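Local coordinates for 2',5'-phosphodiesterase 12 (Homo sapiens, PDB 4Z0V), which belongs to the endonuclease/exonuclease/phosphatase family and couples a strand-rich N-terminal domain to a DNase I-like domain that carries a magnesium ion, at residues A[8-13]-A[81-85]; A[161-166]-A[424-428]; A[380-384]-A[429-433]. All blocks are in the same frame, centred on the assembly; numbering follows the deposited sequence.

Contact 1: residues A[8-13]-A[81-85]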
loop_
_atom_site.group_PDB
_atom_site.type_symbol
_atom_site.label_atom_id
_atom_site.label_comp_id
_atom_site.label_asym_id
_atom_site.label_seq_id
_atom_site.Cartn_x
_atom_site.Cartn_y
_atom_site.Cartn_z
ATOM N N PRO A 8 1.868 29.734 -13.240
ATOM C CA PRO A 8 2.304 28.554 -12.474
ATOM C C PRO A 8 2.620 28.967 -11.039
ATOM O O PRO A 8 3.257 29.997 -10.821
ATOM C CB PRO A 8 3.550 28.070 -13.236
ATOM C CG PRO A 8 3.451 28.716 -14.593
ATOM C CD PRO A 8 2.804 30.026 -14.346
ATOM N N ALA A 9 2.076 28.231 -10.069
ATOM C CA ALA A 9 2.254 28.534 -8.649
ATOM C C ALA A 9 2.148 27.280 -7.805
ATOM O O ALA A 9 1.330 26.414 -8.097
ATOM C CB ALA A 9 1.223 29.565 -8.188
ATOM N N PHE A 10 3.019 27.156 -6.791
ATOM C CA PHE A 10 3.002 26.049 -5.835
ATOM C C PHE A 10 1.991 26.417 -4.751
ATOM O O PHE A 10 2.222 27.386 -4.034
ATOM C CB PHE A 10 4.413 25.764 -5.229
ATOM C CG PHE A 10 5.447 25.153 -6.148
ATOM C CD1 PHE A 10 5.337 23.830 -6.564
ATOM C CD2 PHE A 10 6.557 25.882 -6.555
ATOM C CE1 PHE A 10 6.284 23.270 -7.431
ATOM C CE2 PHE A 10 7.508 25.318 -7.412
ATOM C CZ PHE A 10 7.365 24.019 -7.850
ATOM N N THR A 11 0.839 25.703 -4.684
ATOM C CA THR A 11 -0.211 25.922 -3.675
ATOM C C THR A 11 0.237 25.351 -2.331
ATOM O O THR A 11 -0.162 25.845 -1.272
ATOM C CB THR A 11 -1.539 25.314 -4.109
ATOM O OG1 THR A 11 -1.368 23.914 -4.342
ATOM C CG2 THR A 11 -2.111 25.987 -5.334
ATOM N N GLU A 12 1.054 24.289 -2.382
ATOM C CA GLU A 12 1.617 23.653 -1.198
ATOM C C GLU A 12 3.067 23.384 -1.508
ATOM O O GLU A 12 3.384 22.982 -2.626
ATOM C CB GLU A 12 0.863 22.355 -0.811
ATOM C CG GLU A 12 -0.602 22.556 -0.459
ATOM C CD GLU A 12 -1.369 21.324 -0.031
ATOM O OE1 GLU A 12 -1.579 20.419 -0.873
ATOM O OE2 GLU A 12 -1.796 21.282 1.145
ATOM N N LEU A 13 3.939 23.740 -0.584
ATOM C CA LEU A 13 5.383 23.535 -0.668
ATOM C C LEU A 13 5.784 23.226 0.738
ATOM O O LEU A 13 5.643 24.104 1.609
ATOM C CB LEU A 13 6.101 24.760 -1.274
ATOM C CG LEU A 13 7.555 24.529 -1.636
ATOM C CD1 LEU A 13 7.679 23.557 -2.778
ATOM C CD2 LEU A 13 8.224 25.818 -2.005
ATOM N N CYS A 81 12.717 26.139 -5.862
ATOM C CA CYS A 81 11.905 25.616 -6.943
ATOM C C CYS A 81 11.172 26.731 -7.656
ATOM O O CYS A 81 10.640 27.640 -7.019
ATOM C CB CYS A 81 10.958 24.518 -6.480
ATOM S SG CYS A 81 10.170 24.846 -4.904
ATOM N N THR A 82 11.212 26.674 -8.977
ATOM C CA THR A 82 10.550 27.633 -9.877
ATOM C C THR A 82 9.438 26.891 -10.601
ATOM O O THR A 82 9.742 25.976 -11.364
ATOM C CB THR A 82 11.544 28.275 -10.853
ATOM O OG1 THR A 82 12.517 28.991 -10.111
ATOM C CG2 THR A 82 10.861 29.282 -11.789
ATOM N N PRO A 83 8.157 27.255 -10.354
ATOM C CA PRO A 83 7.049 26.555 -11.022
ATOM C C PRO A 83 6.988 26.953 -12.493
ATOM O O PRO A 83 7.188 28.127 -12.800
ATOM C CB PRO A 83 5.811 27.041 -10.255
ATOM C CG PRO A 83 6.178 28.392 -9.744
ATOM C CD PRO A 83 7.668 28.349 -9.485
ATOM N N GLY A 84 6.738 25.985 -13.364
ATOM C CA GLY A 84 6.646 26.227 -14.799
ATOM C C GLY A 84 5.541 25.402 -15.427
ATOM O O GLY A 84 5.109 24.389 -14.853
ATOM N N ASP A 85 5.082 25.830 -16.611
ATOM C CA ASP A 85 4.017 25.104 -17.320
ATOM C C ASP A 85 4.425 24.680 -18.741
ATOM O O ASP A 85 3.581 24.222 -19.517
ATOM C CB ASP A 85 2.735 25.946 -17.348
ATOM C CG ASP A 85 2.790 27.209 -18.181
ATOM O OD1 ASP A 85 3.847 27.472 -18.798
ATOM O OD2 ASP A 85 1.786 27.943 -18.202
#

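Contact 2: residues A[161-166]-A[424-428]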
loop_
_atom_site.group_PDB
_atom_site.type_symbol
_atom_site.label_atom_id
_atom_site.label_comp_id
_atom_site.label_asym_id
_atom_site.label_seq_id
_atom_site.Cartn_x
_atom_site.Cartn_y
_atom_site.Cartn_z
ATOM N N TYR A 161 9.439 8.775 11.669
ATOM C CA TYR A 161 10.482 7.783 11.441
ATOM C C TYR A 161 9.997 6.703 10.443
ATOM O O TYR A 161 10.664 6.412 9.429
ATOM C CB TYR A 161 10.902 7.131 12.779
ATOM C CG TYR A 161 12.046 6.154 12.618
ATOM C CD1 TYR A 161 11.809 4.799 12.390
ATOM C CD2 TYR A 161 13.368 6.581 12.695
ATOM C CE1 TYR A 161 12.862 3.890 12.255
ATOM C CE2 TYR A 161 14.430 5.678 12.591
ATOM C CZ TYR A 161 14.171 4.329 12.394
ATOM O OH TYR A 161 15.227 3.448 12.290
ATOM N N ARG A 162 8.863 6.061 10.766
ATOM C CA ARG A 162 8.303 4.995 9.916
ATOM C C ARG A 162 8.039 5.489 8.479
ATOM O O ARG A 162 8.279 4.738 7.538
ATOM C CB ARG A 162 7.026 4.437 10.531
ATOM C CG ARG A 162 7.336 3.674 11.812
ATOM C CD ARG A 162 6.257 2.676 12.227
ATOM N NE ARG A 162 4.974 3.337 12.406
ATOM C CZ ARG A 162 3.902 3.135 11.651
ATOM N NH1 ARG A 162 2.773 3.772 11.914
ATOM N NH2 ARG A 162 3.953 2.287 10.624
ATOM N N GLN A 163 7.546 6.723 8.314
ATOM C CA GLN A 163 7.283 7.248 6.964
ATOM C C GLN A 163 8.543 7.394 6.185
ATOM O O GLN A 163 8.535 7.110 4.985
ATOM C CB GLN A 163 6.516 8.576 6.969
ATOM C CG GLN A 163 5.059 8.403 7.349
ATOM C CD GLN A 163 4.361 7.255 6.660
ATOM O OE1 GLN A 163 3.810 6.361 7.312
ATOM N NE2 GLN A 163 4.346 7.255 5.335
ATOM N N ASN A 164 9.645 7.803 6.833
ATOM C CA ASN A 164 10.899 7.885 6.077
ATOM C C ASN A 164 11.287 6.515 5.492
ATOM O O ASN A 164 11.630 6.402 4.308
ATOM C CB ASN A 164 12.005 8.420 6.956
ATOM C CG ASN A 164 12.551 9.725 6.466
ATOM O OD1 ASN A 164 13.691 9.807 6.016
ATOM N ND2 ASN A 164 11.745 10.767 6.515
ATOM N N LEU A 165 11.171 5.470 6.321
ATOM C CA LEU A 165 11.494 4.119 5.879
ATOM C C LEU A 165 10.540 3.641 4.812
ATOM O O LEU A 165 10.989 3.051 3.837
ATOM C CB LEU A 165 11.473 3.150 7.074
ATOM C CG LEU A 165 12.786 2.980 7.833
ATOM C CD1 LEU A 165 13.254 4.298 8.444
ATOM C CD2 LEU A 165 12.610 1.953 8.946
ATOM N N ILE A 166 9.239 3.924 4.966
ATOM C CA ILE A 166 8.197 3.485 4.007
ATOM C C ILE A 166 8.416 4.197 2.671
ATOM O O ILE A 166 8.298 3.584 1.623
ATOM C CB ILE A 166 6.773 3.734 4.583
ATOM C CG1 ILE A 166 6.443 2.693 5.700
ATOM C CG2 ILE A 166 5.688 3.682 3.472
ATOM C CD1 ILE A 166 5.327 3.165 6.714
ATOM N N VAL A 424 13.460 -0.844 14.397
ATOM C CA VAL A 424 14.271 0.244 13.854
ATOM C C VAL A 424 14.615 -0.013 12.358
ATOM O O VAL A 424 14.951 0.929 11.656
ATOM C CB VAL A 424 15.576 0.424 14.690
ATOM C CG1 VAL A 424 15.252 0.870 16.113
ATOM C CG2 VAL A 424 16.417 -0.857 14.706
ATOM N N SER A 425 14.505 -1.274 11.875
ATOM C CA SER A 425 14.877 -1.632 10.520
ATOM C C SER A 425 13.677 -2.004 9.643
ATOM O O SER A 425 13.863 -2.326 8.477
ATOM C CB SER A 425 15.861 -2.802 10.564
ATOM O OG SER A 425 17.022 -2.423 11.287
ATOM N N HIS A 426 12.455 -1.975 10.200
ATOM C CA HIS A 426 11.258 -2.413 9.480
ATOM C C HIS A 426 10.053 -1.602 9.963
ATOM O O HIS A 426 9.702 -1.664 11.141
ATOM C CB HIS A 426 11.063 -3.914 9.736
ATOM C CG HIS A 426 10.043 -4.506 8.827
ATOM N ND1 HIS A 426 10.394 -5.041 7.613
ATOM C CD2 HIS A 426 8.697 -4.551 8.955
ATOM C CE1 HIS A 426 9.263 -5.428 7.043
ATOM N NE2 HIS A 426 8.215 -5.169 7.821
ATOM N N PRO A 427 9.424 -0.815 9.059
ATOM C CA PRO A 427 8.418 0.159 9.509
ATOM C C PRO A 427 6.975 -0.310 9.681
ATOM O O PRO A 427 6.086 0.534 9.796
ATOM C CB PRO A 427 8.488 1.220 8.400
ATOM C CG PRO A 427 8.761 0.375 7.138
ATOM C CD PRO A 427 9.783 -0.608 7.630
ATOM N N SER A 428 6.711 -1.607 9.682
ATOM C CA SER A 428 5.324 -2.060 9.855
ATOM C C SER A 428 5.336 -3.369 10.644
ATOM O O SER A 428 6.398 -3.943 10.816
ATOM C CB SER A 428 4.669 -2.258 8.482
ATOM O OG SER A 428 3.390 -2.860 8.645
#

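Contact 3: residues A[380-384]-A[429-433]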
loop_
_atom_site.group_PDB
_atom_site.type_symbol
_atom_site.label_atom_id
_atom_site.label_comp_id
_atom_site.label_asym_id
_atom_site.label_seq_id
_atom_site.Cartn_x
_atom_site.Cartn_y
_atom_site.Cartn_z
ATOM N N TYR A 380 5.271 -16.330 6.917
ATOM C CA TYR A 380 4.457 -15.261 7.525
ATOM C C TYR A 380 4.628 -13.957 6.744
ATOM O O TYR A 380 5.648 -13.753 6.083
ATOM C CB TYR A 380 4.818 -15.017 9.030
ATOM C CG TYR A 380 6.308 -14.862 9.256
ATOM C CD1 TYR A 380 6.955 -13.661 8.978
ATOM C CD2 TYR A 380 7.066 -15.906 9.785
ATOM C CE1 TYR A 380 8.330 -13.520 9.154
ATOM C CE2 TYR A 380 8.443 -15.777 9.969
ATOM C CZ TYR A 380 9.074 -14.589 9.631
ATOM O OH TYR A 380 10.426 -14.447 9.800
ATOM N N THR A 381 3.631 -13.091 6.832
ATOM C CA THR A 381 3.659 -11.733 6.269
ATOM C C THR A 381 3.394 -10.748 7.414
ATOM O O THR A 381 3.399 -9.542 7.213
ATOM C CB THR A 381 2.642 -11.569 5.114
ATOM O OG1 THR A 381 1.328 -11.729 5.633
ATOM C CG2 THR A 381 2.861 -12.573 3.981
ATOM N N ASN A 382 3.105 -11.276 8.602
ATOM C CA ASN A 382 2.850 -10.507 9.805
ATOM C C ASN A 382 3.622 -11.179 10.929
ATOM O O ASN A 382 3.477 -12.386 11.095
ATOM C CB ASN A 382 1.359 -10.442 10.081
ATOM C CG ASN A 382 0.985 -9.793 11.406
ATOM O OD1 ASN A 382 0.405 -10.425 12.256
ATOM N ND2 ASN A 382 1.192 -8.500 11.563
ATOM N N TYR A 383 4.506 -10.443 11.638
ATOM C CA TYR A 383 5.326 -11.111 12.675
ATOM C C TYR A 383 5.462 -10.201 13.891
ATOM O O TYR A 383 6.217 -9.227 13.862
ATOM C CB TYR A 383 6.697 -11.476 12.090
ATOM C CG TYR A 383 7.480 -12.426 12.967
ATOM C CD1 TYR A 383 8.230 -11.956 14.043
ATOM C CD2 TYR A 383 7.422 -13.803 12.762
ATOM C CE1 TYR A 383 8.958 -12.825 14.849
ATOM C CE2 TYR A 383 8.123 -14.684 13.585
ATOM C CZ TYR A 383 8.879 -14.187 14.634
ATOM O OH TYR A 383 9.543 -15.031 15.484
ATOM N N VAL A 384 4.703 -10.497 14.937
ATOM C CA VAL A 384 4.682 -9.652 16.137
ATOM C C VAL A 384 4.924 -10.515 17.386
ATOM O O VAL A 384 5.013 -11.734 17.278
ATOM C CB VAL A 384 3.356 -8.848 16.238
ATOM C CG1 VAL A 384 3.276 -7.819 15.125
ATOM C CG2 VAL A 384 2.124 -9.766 16.207
ATOM N N ASP A 429 4.176 -3.845 11.116
ATOM C CA ASP A 429 4.125 -5.172 11.723
ATOM C C ASP A 429 3.898 -6.214 10.608
ATOM O O ASP A 429 3.970 -7.411 10.858
ATOM C CB ASP A 429 3.065 -5.270 12.833
ATOM C CG ASP A 429 1.647 -4.858 12.493
ATOM O OD1 ASP A 429 1.457 -4.127 11.502
ATOM O OD2 ASP A 429 0.753 -5.125 13.304
ATOM N N HIS A 430 3.638 -5.747 9.370
ATOM C CA HIS A 430 3.512 -6.607 8.190
ATOM C C HIS A 430 4.734 -6.452 7.301
ATOM O O HIS A 430 5.487 -5.494 7.440
ATOM C CB HIS A 430 2.249 -6.269 7.386
ATOM C CG HIS A 430 0.968 -6.667 8.043
ATOM N ND1 HIS A 430 0.178 -7.689 7.524
ATOM C CD2 HIS A 430 0.342 -6.130 9.110
ATOM C CE1 HIS A 430 -0.888 -7.761 8.314
ATOM N NE2 HIS A 430 -0.835 -6.844 9.285
ATOM N N ILE A 431 4.908 -7.378 6.358
ATOM C CA ILE A 431 5.995 -7.368 5.386
ATOM C C ILE A 431 5.385 -7.160 4.012
ATOM O O ILE A 431 4.430 -7.860 3.659
ATOM C CB ILE A 431 6.775 -8.690 5.486
ATOM C CG1 ILE A 431 7.341 -8.899 6.912
ATOM C CG2 ILE A 431 7.860 -8.757 4.414
ATOM C CD1 ILE A 431 7.919 -10.337 7.161
ATOM N N ALA A 432 5.928 -6.216 3.235
ATOM C CA ALA A 432 5.441 -5.942 1.894
ATOM C C ALA A 432 5.599 -7.132 0.999
ATOM O O ALA A 432 6.642 -7.821 1.040
ATOM C CB ALA A 432 6.204 -4.759 1.281
ATOM N N LEU A 433 4.559 -7.407 0.214
ATOM C CA LEU A 433 4.653 -8.430 -0.849
ATOM C C LEU A 433 4.984 -7.736 -2.127
ATOM O O LEU A 433 4.379 -6.716 -2.431
ATOM C CB LEU A 433 3.355 -9.207 -1.022
ATOM C CG LEU A 433 2.895 -10.053 0.127
ATOM C CD1 LEU A 433 1.610 -10.720 -0.263
ATOM C CD2 LEU A 433 3.953 -11.094 0.519
HETATM O O HOH W 1 0.051 -7.622 14.144
#

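Contact 1: residues A[8-13]-A[81-85]
Pro-8 and Pro-83 bring the two backbones nearest, with their CA atoms 5.3 Å apart, while the segments 8-13 and 81-85 run at 147° to each other, roughly antiparallel. The prolines meet flank to flank, CB of Pro-8 lying 3.9 Å from CB of Pro-83; having no amide hydrogen, both suit a face where packing, not backbone pairing, holds the chains together. Phe-10 is the broad apolar surface in the middle. Its CG stands anti to its own carbonyl carbon (chi1 -71°), which carries the ring across to Pro-83, and CB of Pro-83 sits over one face in a CH-pi contact, 4.1 Å from the ring centroid. The sulfur of Cys-81 approaches the same ring obliquely, with SG 4.3 Å from the Phe-10 centroid, and is also caught in the fork of Leu-13, whose CD1 is 3.5 Å from SG. At the other end the aliphatic CG of Pro-8 rests against the carboxylate carbon of Asp-85, while Asp-85 OD1 is engaged by the backbone N atoms of Gln-87 and Arg-88. Leu-31 of strand 28-32 touches both Phe-10 and Pro-83, extending the apolar patch. Hydrocarbon, ring face and sulfur thus join two different sheets without a hydrogen bond between the segments, consistent with the core of an E-set-like beta sandwich.

Contact 2: residues A[161-166]-A[424-428]
Val-424 meets the helix through its carbonyl: Tyr-161 OH gives its hydrogen to Val-424 O across 2.6 Å, in the carbonyl plane and on a lone pair (C=O...donor angle 129°). With CG anti to the backbone N (chi1 -176°), the tyrosine projects its ring outward from the helix and delivers its hydroxyl to a loop carbonyl, which reaches the ring at its edge. Leu-165 lies beside both, with CD1 over one face of the Tyr-161 ring, offset toward its rim, and CD2 3.7 Å from Val-424 O. Ser-425 and His-426 turn their CB atoms off the helix, and their polar ends are held by Thr-107 O and Thr-109 OG1 respectively. Pro-427 buries the most surface here. Its compact ring wedges against the helix, CG 3.6 Å from Ile-166 CG1 and CB 3.8 Å from Leu-165 CB, an apolar plug with no amide hydrogen to satisfy. The carbonyl beyond that ring faces Arg-162: NH2 lies 2.9 Å from Pro-427 O in a nearly straight bond (164° at the hydrogen), with the oxygen in the guanidinium plane. A bend at chi3 curls the arginine round to this spot, where NH2, NH1 and NE also bond to the carbonyls of Ile-133, Leu-134 and Leu-157 respectively, so that one buried side chain links the loop at Pro-427 to the backbone at 133-134 and Leu-157. Helix 159-172 thus packs on one side of the loop that leads into strand 433-439, Tyr-131 of strand 125-132 touches Pro-427 and Ser-428, and Leu-192 of helix 185-198 packs on Ile-166.

Contact 3: residues A[380-384]-A[429-433]
Asp-429 O is gripped twice from the opposite segment: by Tyr-383 N at 3.2 Å, nearly end-on to the carbonyl, and more weakly by Asn-382 ND2 at 3.1 Å. The backbone pairing is completed by Ile-431 N, which donates to Thr-381 O at 2.8 Å, making a single beta bridge between Asn-382 and His-430. Asn-382, its CG anti to the backbone N (chi1 173°), lays its side chain over one face of the His-430 imidazole, CB standing 4.0 Å from the ring centroid. A short amide suits this place, since its ND2 also gives a hydrogen to water 1, and that water passes one on to Asp-429 OD2 at 2.7 Å. His-430 ND1 and Thr-381 OG1 both bond to Asp-392 OD2, which fixes the ring's rotation. The Asp-429 side chain comes within about 4 Å of the magnesium ion, and Ser-428, Asp-429 and His-430 form the Ser-Asp-His signature of the family, consistent with an active-site position. On the apolar flank Ile-431 CD1 meets the edge of the Tyr-380 ring, 3.8 Å from CE1, and both residues touch Val-415 of helix 412-416, while strand 387-397 pairs with segment 380-384 and Asn-132 of strand 125-132 touches His-430.

How the contacts relate
Contact 1 stands apart in the N-terminal domain, its centre about 30 Å from that of contact 2 and about 39 Å from that of contact 3, with contacts 1 and 3 on opposite sides of the chain's centre. It closes before the other two open. Those two interlock: the order is 161-166, 380-384, then 424-428 running straight into 429-433, so one continuous loop before strand 433-439 is held first by helix 159-172 and next by strand 382-384. Their centres lie about 13 Å apart, and they touch where His-426 packs on Ile-431. Parts of the DNase I-like domain remote in sequence thereby meet at one loop, whose contact 3 end lies next to the magnesium ion.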